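Long-range contact in amine Dehydrogenase (Pseudomonas putida, PDB 1JMX), which probably serves as the beta-propeller subunit of a quinohemoprotein amine dehydrogenase, an enzyme that oxidises primary amines and passes the electrons on through heme c: residues B[295-308]-B[311-323]. Numbering follows the deposited sequence.
Sequences HTYYCVAFDKKGDK and LGGTFNDLAVFNP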
ATOM      1  N   HIS B 295       3.980 -17.370 -15.862  1.00 12.18           N
ATOM      2  CA  HIS B 295       3.869 -16.202 -14.995  1.00 10.82           C
ATOM      3  C   HIS B 295       2.568 -15.482 -15.337  1.00 10.88           C
ATOM      4  O   HIS B 295       1.843 -15.900 -16.244  1.00 10.68           O
ATOM      5  CB  HIS B 295       5.087 -15.262 -15.128  1.00 11.67           C
ATOM      6  CG  HIS B 295       5.309 -14.727 -16.511  1.00 11.19           C
ATOM      7  ND1 HIS B 295       4.599 -13.661 -17.022  1.00  9.01           N
ATOM      8  CD2 HIS B 295       6.184 -15.090 -17.480  1.00 10.26           C
ATOM      9  CE1 HIS B 295       5.027 -13.390 -18.240  1.00  8.68           C
ATOM     10  NE2 HIS B 295       5.987 -14.243 -18.542  1.00 10.68           N
ATOM     11  N   THR B 296       2.249 -14.435 -14.585  1.00 10.75           N
ATOM     12  CA  THR B 296       1.031 -13.674 -14.831  1.00 10.51           C
ATOM     13  C   THR B 296       1.094 -12.980 -16.181  1.00 10.78           C
ATOM     14  O   THR B 296       2.147 -12.489 -16.586  1.00 10.69           O
ATOM     15  CB  THR B 296       0.808 -12.604 -13.742  1.00 10.05           C
ATOM     16  OG1 THR B 296       0.665 -13.246 -12.481  1.00 12.37           O
ATOM     17  CG2 THR B 296      -0.445 -11.798 -14.005  1.00  6.01           C
ATOM     18  N   TYR B 297      -0.021 -13.025 -16.902  1.00 10.54           N
ATOM     19  CA  TYR B 297      -0.158 -12.357 -18.190  1.00 10.74           C
ATOM     20  C   TYR B 297      -1.427 -11.516 -18.063  1.00 11.41           C
ATOM     21  O   TYR B 297      -2.366 -11.913 -17.374  1.00 13.18           O
ATOM     22  CB  TYR B 297      -0.293 -13.363 -19.337  1.00 12.15           C
ATOM     23  CG  TYR B 297       1.000 -14.041 -19.743  1.00 12.06           C
ATOM     24  CD1 TYR B 297       1.328 -15.303 -19.251  1.00 13.21           C
ATOM     25  CD2 TYR B 297       1.885 -13.430 -20.633  1.00 11.79           C
ATOM     26  CE1 TYR B 297       2.505 -15.942 -19.631  1.00 12.03           C
ATOM     27  CE2 TYR B 297       3.063 -14.061 -21.024  1.00 12.39           C
ATOM     28  CZ  TYR B 297       3.369 -15.316 -20.513  1.00 13.55           C
ATOM     29  OH  TYR B 297       4.552 -15.935 -20.856  1.00 14.15           O
ATOM     30  N   TYR B 298      -1.443 -10.341 -18.681  1.00 10.53           N
ATOM     31  CA  TYR B 298      -2.601  -9.452 -18.592  1.00 10.99           C
ATOM     32  C   TYR B 298      -3.595  -9.523 -19.739  1.00 10.70           C
ATOM     33  O   TYR B 298      -4.805  -9.608 -19.534  1.00  9.26           O
ATOM     34  CB  TYR B 298      -2.158  -7.991 -18.577  1.00 10.13           C
ATOM     35  CG  TYR B 298      -1.460  -7.468 -17.352  1.00 11.78           C
ATOM     36  CD1 TYR B 298      -1.678  -8.018 -16.086  1.00 10.71           C
ATOM     37  CD2 TYR B 298      -0.632  -6.350 -17.451  1.00 10.70           C
ATOM     38  CE1 TYR B 298      -1.086  -7.449 -14.946  1.00 13.05           C
ATOM     39  CE2 TYR B 298      -0.047  -5.785 -16.339  1.00 11.84           C
ATOM     40  CZ  TYR B 298      -0.273  -6.327 -15.090  1.00 11.59           C
ATOM     41  OH  TYR B 298       0.310  -5.723 -14.002  1.00 11.84           O
ATOM     42  N   CYS B 299      -3.053  -9.448 -20.948  1.00 11.50           N
ATOM     43  CA  CYS B 299      -3.855  -9.344 -22.150  1.00 12.01           C
ATOM     44  C   CYS B 299      -3.841 -10.442 -23.211  1.00 11.52           C
ATOM     45  O   CYS B 299      -2.788 -10.814 -23.725  1.00 12.31           O
ATOM     46  CB  CYS B 299      -3.481  -8.008 -22.794  1.00 10.60           C
ATOM     47  SG  CYS B 299      -4.621  -7.374 -23.986  1.00 14.00           S
ATOM     48  N   VAL B 300      -5.034 -10.906 -23.578  1.00 13.13           N
ATOM     49  CA  VAL B 300      -5.174 -11.918 -24.620  1.00 14.61           C
ATOM     50  C   VAL B 300      -5.278 -11.227 -25.977  1.00 15.73           C
ATOM     51  O   VAL B 300      -5.684 -10.066 -26.067  1.00 16.70           O
ATOM     52  CB  VAL B 300      -6.443 -12.825 -24.453  1.00 12.94           C
ATOM     53  CG1 VAL B 300      -6.270 -13.797 -23.304  1.00 14.64           C
ATOM     54  CG2 VAL B 300      -7.697 -11.992 -24.269  1.00 13.72           C
ATOM     55  N   ALA B 301      -4.872 -11.942 -27.019  1.00 15.78           N
ATOM     56  CA  ALA B 301      -4.948 -11.459 -28.394  1.00 15.17           C
ATOM     57  C   ALA B 301      -5.112 -12.676 -29.305  1.00 14.73           C
ATOM     58  O   ALA B 301      -4.410 -13.663 -29.157  1.00 14.67           O
ATOM     59  CB  ALA B 301      -3.694 -10.668 -28.771  1.00 12.77           C
ATOM     60  N   PHE B 302      -6.112 -12.628 -30.172  1.00 15.60           N
ATOM     61  CA  PHE B 302      -6.386 -13.696 -31.131  1.00 15.82           C
ATOM     62  C   PHE B 302      -5.965 -13.230 -32.524  1.00 16.61           C
ATOM     63  O   PHE B 302      -6.122 -12.053 -32.861  1.00 14.75           O
ATOM     64  CB  PHE B 302      -7.894 -13.972 -31.192  1.00 15.88           C
ATOM     65  CG  PHE B 302      -8.361 -15.092 -30.310  1.00 15.53           C
ATOM     66  CD1 PHE B 302      -9.194 -14.835 -29.225  1.00 13.86           C
ATOM     67  CD2 PHE B 302      -8.023 -16.412 -30.600  1.00 17.11           C
ATOM     68  CE1 PHE B 302      -9.690 -15.872 -28.450  1.00 13.65           C
ATOM     69  CE2 PHE B 302      -8.514 -17.455 -29.830  1.00 16.23           C
ATOM     70  CZ  PHE B 302      -9.352 -17.182 -28.753  1.00 14.74           C
ATOM     71  N   ASP B 303      -5.408 -14.129 -33.330  1.00 16.77           N
ATOM     72  CA  ASP B 303      -5.085 -13.736 -34.690  1.00 17.98           C
ATOM     73  C   ASP B 303      -6.418 -13.758 -35.466  1.00 18.60           C
ATOM     74  O   ASP B 303      -7.457 -14.119 -34.901  1.00 18.60           O
ATOM     75  CB  ASP B 303      -3.974 -14.604 -35.322  1.00 16.54           C
ATOM     76  CG  ASP B 303      -4.363 -16.066 -35.524  1.00 16.37           C
ATOM     77  OD1 ASP B 303      -3.515 -16.808 -36.053  1.00 17.53           O
ATOM     78  OD2 ASP B 303      -5.480 -16.489 -35.176  1.00 18.55           O
ATOM     79  N   LYS B 304      -6.389 -13.391 -36.744  1.00 21.18           N
ATOM     80  CA  LYS B 304      -7.600 -13.313 -37.562  1.00 23.37           C
ATOM     81  C   LYS B 304      -8.481 -14.553 -37.594  1.00 24.10           C
ATOM     82  O   LYS B 304      -9.694 -14.457 -37.396  1.00 24.21           O
ATOM     83  CB  LYS B 304      -7.259 -12.875 -38.985  1.00 25.14           C
ATOM     84  CG  LYS B 304      -7.920 -11.567 -39.406  1.00 29.17           C
ATOM     85  CD  LYS B 304      -7.493 -10.389 -38.518  1.00 31.04           C
ATOM     86  CE  LYS B 304      -8.150  -9.090 -38.970  1.00 31.22           C
ATOM     87  NZ  LYS B 304      -7.736  -7.955 -38.120  1.00 32.63           N
ATOM     88  N   LYS B 305      -7.873 -15.710 -37.831  1.00 26.16           N
ATOM     89  CA  LYS B 305      -8.622 -16.963 -37.892  1.00 27.82           C
ATOM     90  C   LYS B 305      -8.926 -17.578 -36.532  1.00 27.54           C
ATOM     91  O   LYS B 305      -9.877 -18.345 -36.400  1.00 27.71           O
ATOM     92  CB  LYS B 305      -7.902 -17.985 -38.778  1.00 30.76           C
ATOM     93  CG  LYS B 305      -8.006 -17.693 -40.278  1.00 33.88           C
ATOM     94  CD  LYS B 305      -7.223 -18.720 -41.096  1.00 37.77           C
ATOM     95  CE  LYS B 305      -7.714 -20.155 -40.835  1.00 39.76           C
ATOM     96  NZ  LYS B 305      -6.840 -21.197 -41.476  1.00 40.31           N
ATOM     97  N   GLY B 306      -8.161 -17.196 -35.513  1.00 26.87           N
ATOM     98  CA  GLY B 306      -8.380 -17.753 -34.192  1.00 27.15           C
ATOM     99  C   GLY B 306      -7.633 -19.066 -34.008  1.00 27.03           C
ATOM    100  O   GLY B 306      -8.054 -19.909 -33.213  1.00 26.85           O
ATOM    101  N   ASP B 307      -6.559 -19.251 -34.785  1.00 27.38           N
ATOM    102  CA  ASP B 307      -5.704 -20.441 -34.722  1.00 27.86           C
ATOM    103  C   ASP B 307      -4.626 -20.264 -33.643  1.00 27.42           C
ATOM    104  O   ASP B 307      -3.971 -21.234 -33.245  1.00 27.97           O
ATOM    105  CB  ASP B 307      -4.969 -20.663 -36.048  1.00 30.79           C
ATOM    106  CG  ASP B 307      -5.894 -20.805 -37.231  1.00 35.13           C
ATOM    107  OD1 ASP B 307      -6.984 -21.412 -37.102  1.00 37.30           O
ATOM    108  OD2 ASP B 307      -5.501 -20.323 -38.317  1.00 38.53           O
ATOM    109  N   LYS B 308      -4.356 -19.013 -33.276  1.00 24.97           N
ATOM    110  CA  LYS B 308      -3.367 -18.709 -32.249  1.00 22.01           C
ATOM    111  C   LYS B 308      -3.956 -17.775 -31.226  1.00 20.02           C
ATOM    112  O   LYS B 308      -4.848 -16.988 -31.530  1.00 19.45           O
ATOM    113  CB  LYS B 308      -2.140 -18.029 -32.834  1.00 22.50           C
ATOM    114  CG  LYS B 308      -1.306 -18.882 -33.722  1.00 22.71           C
ATOM    115  CD  LYS B 308      -0.160 -18.049 -34.215  1.00 22.36           C
ATOM    116  CE  LYS B 308       0.622 -18.772 -35.254  1.00 21.59           C
ATOM    117  NZ  LYS B 308       1.532 -17.822 -35.906  1.00 21.46           N
ATOM    118  N   LEU B 311      -0.506 -14.139 -25.550  1.00 13.45           N
ATOM    119  CA  LEU B 311      -0.649 -13.612 -24.201  1.00 13.00           C
ATOM    120  C   LEU B 311       0.439 -12.555 -24.031  1.00 12.14           C
ATOM    121  O   LEU B 311       1.623 -12.854 -24.156  1.00 13.25           O
ATOM    122  CB  LEU B 311      -0.498 -14.718 -23.156  1.00 11.95           C
ATOM    123  CG  LEU B 311      -1.483 -15.893 -23.202  1.00 13.03           C
ATOM    124  CD1 LEU B 311      -1.300 -16.726 -21.941  1.00 12.42           C
ATOM    125  CD2 LEU B 311      -2.922 -15.409 -23.295  1.00 12.33           C
ATOM    126  N   GLY B 312       0.026 -11.317 -23.784  1.00 11.95           N
ATOM    127  CA  GLY B 312       0.975 -10.232 -23.625  1.00 10.30           C
ATOM    128  C   GLY B 312       0.837  -9.475 -22.327  1.00 10.44           C
ATOM    129  O   GLY B 312       0.106  -9.888 -21.437  1.00 10.90           O
ATOM    130  N   GLY B 313       1.502  -8.325 -22.248  1.00 10.94           N
ATOM    131  CA  GLY B 313       1.492  -7.523 -21.039  1.00 10.43           C
ATOM    132  C   GLY B 313       2.484  -8.129 -20.063  1.00 10.89           C
ATOM    133  O   GLY B 313       3.111  -9.141 -20.378  1.00 11.25           O
ATOM    134  N   THR B 314       2.684  -7.492 -18.914  1.00 11.96           N
ATOM    135  CA  THR B 314       3.591  -8.026 -17.894  1.00 13.43           C
ATOM    136  C   THR B 314       5.100  -7.884 -18.213  1.00 12.37           C
ATOM    137  O   THR B 314       5.615  -6.765 -18.228  1.00 11.76           O
ATOM    138  CB  THR B 314       3.138  -9.485 -17.526  1.00 13.23           C
ATOM    139  OG1 THR B 314       1.972  -9.415 -16.692  1.00 15.48           O
ATOM    140  CG2 THR B 314       4.203 -10.275 -16.820  1.00 17.28           C
ATOM    141  N   PHE B 315       5.788  -8.988 -18.509  1.00 10.97           N
ATOM    142  CA  PHE B 315       7.212  -8.972 -18.795  1.00 11.37           C
ATOM    143  C   PHE B 315       7.454  -8.722 -20.276  1.00 12.71           C
ATOM    144  O   PHE B 315       6.600  -8.162 -20.951  1.00 13.02           O
ATOM    145  CB  PHE B 315       7.869 -10.289 -18.358  1.00 11.10           C
ATOM    146  CG  PHE B 315       7.928 -10.485 -16.866  1.00 10.99           C
ATOM    147  CD1 PHE B 315       7.711 -11.741 -16.311  1.00 11.43           C
ATOM    148  CD2 PHE B 315       8.215  -9.426 -16.015  1.00 10.74           C
ATOM    149  CE1 PHE B 315       7.778 -11.938 -14.934  1.00  9.89           C
ATOM    150  CE2 PHE B 315       8.285  -9.619 -14.637  1.00 10.12           C
ATOM    151  CZ  PHE B 315       8.066 -10.874 -14.102  1.00  9.43           C
ATOM    152  N   ASN B 316       8.598  -9.173 -20.788  1.00 14.29           N
ATOM    153  CA  ASN B 316       8.951  -8.959 -22.186  1.00 14.76           C
ATOM    154  C   ASN B 316       8.729 -10.119 -23.150  1.00 15.86           C
ATOM    155  O   ASN B 316       9.343 -10.144 -24.213  1.00 16.85           O
ATOM    156  CB  ASN B 316      10.401  -8.474 -22.302  1.00 14.00           C
ATOM    157  CG  ASN B 316      11.392  -9.502 -21.837  1.00 14.94           C
ATOM    158  OD1 ASN B 316      11.019 -10.526 -21.276  1.00 16.37           O
ATOM    159  ND2 ASN B 316      12.668  -9.236 -22.063  1.00 16.92           N
ATOM    160  N   ASP B 317       7.869 -11.074 -22.801  1.00 14.72           N
ATOM    161  CA  ASP B 317       7.615 -12.188 -23.710  1.00 14.94           C
ATOM    162  C   ASP B 317       6.143 -12.457 -24.018  1.00 14.76           C
ATOM    163  O   ASP B 317       5.269 -12.284 -23.162  1.00 14.52           O
ATOM    164  CB  ASP B 317       8.287 -13.485 -23.212  1.00 15.82           C
ATOM    165  CG  ASP B 317       7.615 -14.070 -21.973  1.00 15.22           C
ATOM    166  OD1 ASP B 317       7.913 -13.604 -20.860  1.00 18.34           O
ATOM    167  OD2 ASP B 317       6.800 -15.003 -22.108  1.00 14.73           O
ATOM    168  N   LEU B 318       5.878 -12.815 -25.272  1.00 15.50           N
ATOM    169  CA  LEU B 318       4.538 -13.180 -25.712  1.00 15.99           C
ATOM    170  C   LEU B 318       4.454 -14.701 -25.645  1.00 15.42           C
ATOM    171  O   LEU B 318       5.358 -15.397 -26.103  1.00 15.92           O
ATOM    172  CB  LEU B 318       4.281 -12.791 -27.176  1.00 18.25           C
ATOM    173  CG  LEU B 318       4.198 -11.369 -27.730  1.00 19.10           C
ATOM    174  CD1 LEU B 318       3.195 -10.549 -26.950  1.00 17.97           C
ATOM    175  CD2 LEU B 318       5.561 -10.748 -27.703  1.00 21.86           C
ATOM    176  N   ALA B 319       3.398 -15.220 -25.041  1.00 14.29           N
ATOM    177  CA  ALA B 319       3.221 -16.659 -25.003  1.00 15.05           C
ATOM    178  C   ALA B 319       2.290 -16.946 -26.175  1.00 16.23           C
ATOM    179  O   ALA B 319       1.351 -16.189 -26.416  1.00 17.25           O
ATOM    180  CB  ALA B 319       2.580 -17.097 -23.688  1.00 13.30           C
ATOM    181  N   VAL B 320       2.601 -17.965 -26.967  1.00 16.98           N
ATOM    182  CA  VAL B 320       1.750 -18.320 -28.098  1.00 16.62           C
ATOM    183  C   VAL B 320       1.092 -19.640 -27.739  1.00 17.75           C
ATOM    184  O   VAL B 320       1.772 -20.611 -27.432  1.00 18.14           O
ATOM    185  CB  VAL B 320       2.533 -18.478 -29.421  1.00 15.43           C
ATOM    186  CG1 VAL B 320       1.564 -18.733 -30.566  1.00 15.49           C
ATOM    187  CG2 VAL B 320       3.353 -17.234 -29.705  1.00 14.19           C
ATOM    188  N   PHE B 321      -0.235 -19.648 -27.755  1.00 18.02           N
ATOM    189  CA  PHE B 321      -1.019 -20.820 -27.419  1.00 17.94           C
ATOM    190  C   PHE B 321      -1.853 -21.347 -28.569  1.00 18.60           C
ATOM    191  O   PHE B 321      -2.216 -20.614 -29.491  1.00 18.28           O
ATOM    192  CB  PHE B 321      -1.984 -20.501 -26.276  1.00 17.57           C
ATOM    193  CG  PHE B 321      -1.396 -20.673 -24.916  1.00 18.74           C
ATOM    194  CD1 PHE B 321      -0.443 -19.786 -24.435  1.00 18.42           C
ATOM    195  CD2 PHE B 321      -1.812 -21.726 -24.099  1.00 19.01           C
ATOM    196  CE1 PHE B 321       0.092 -19.943 -23.157  1.00 20.27           C
ATOM    197  CE2 PHE B 321      -1.280 -21.892 -22.817  1.00 18.85           C
ATOM    198  CZ  PHE B 321      -0.331 -21.001 -22.348  1.00 19.77           C
ATOM    199  N   ASN B 322      -2.124 -22.646 -28.510  1.00 19.10           N
ATOM    200  CA  ASN B 322      -2.992 -23.297 -29.473  1.00 17.94           C
ATOM    201  C   ASN B 322      -4.281 -23.185 -28.687  1.00 17.73           C
ATOM    202  O   ASN B 322      -4.362 -23.698 -27.572  1.00 17.81           O
ATOM    203  CB  ASN B 322      -2.619 -24.768 -29.639  1.00 19.96           C
ATOM    204  CG  ASN B 322      -3.554 -25.500 -30.580  1.00 19.20           C
ATOM    205  OD1 ASN B 322      -4.752 -25.602 -30.330  1.00 20.18           O
ATOM    206  ND2 ASN B 322      -3.007 -26.008 -31.671  1.00 21.86           N
ATOM    207  N   PRO B 323      -5.284 -22.473 -29.218  1.00 17.56           N
ATOM    208  CA  PRO B 323      -6.545 -22.332 -28.486  1.00 18.23           C
ATOM    209  C   PRO B 323      -7.365 -23.617 -28.301  1.00 20.09           C
ATOM    210  O   PRO B 323      -8.141 -23.724 -27.351  1.00 18.69           O
ATOM    211  CB  PRO B 323      -7.287 -21.269 -29.295  1.00 16.69           C
ATOM    212  CG  PRO B 323      -6.814 -21.517 -30.673  1.00 16.94           C
ATOM    213  CD  PRO B 323      -5.336 -21.751 -30.499  1.00 16.00           C
TER
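Asp317 is gripped by two side chains of 295-308, each suited to give a carboxylate one proton: His295 NE2 donates to OD1 at 3.1 Å and Tyr297 OH to OD2 at 2.7 Å. Both oxygens are met on their syn sides, somewhat out of the carboxylate plane, with each ring almost perpendicular to it. With CG set between the backbone N and the carbonyl carbon (chi1 59°), the His295 ring is turned toward Asp317 and has the edge of Phe315 against one face and Tyr297 CE1 over the rim of the other; ND1 bonds to Thr296 O. Replacing His295 by an alanine is likely to leave Asp317 OD1 without this donor and Phe315 facing a gap. Leu311 CB makes a CH-pi contact with the Tyr297 face, 4.0 Å from its centroid. Gly312 O accepts from both Tyr298 N and Cys299 N, a classic beta bulge, while Gly312 N returns a straight bond to Cys299 O (2.9 Å). Gly313 suits its place because a CB would collide with Tyr298 CB. Pro323 also packs closely, its CB at the Phe302 edge. In turn 303-308, buried Asp303 OD2 accepts from Gly306 N, an Asx motif, and also from Asp307 N. The solvent side is looser: exposed Lys305 bridges to Asp307, and Lys308, its CD 4.1 Å from Val320 CG1, sends its amine to Asp31. Strands 299-302, 309-312, 317-322 and 327-333 form an antiparallel meander, consistent with a four-stranded beta-propeller blade.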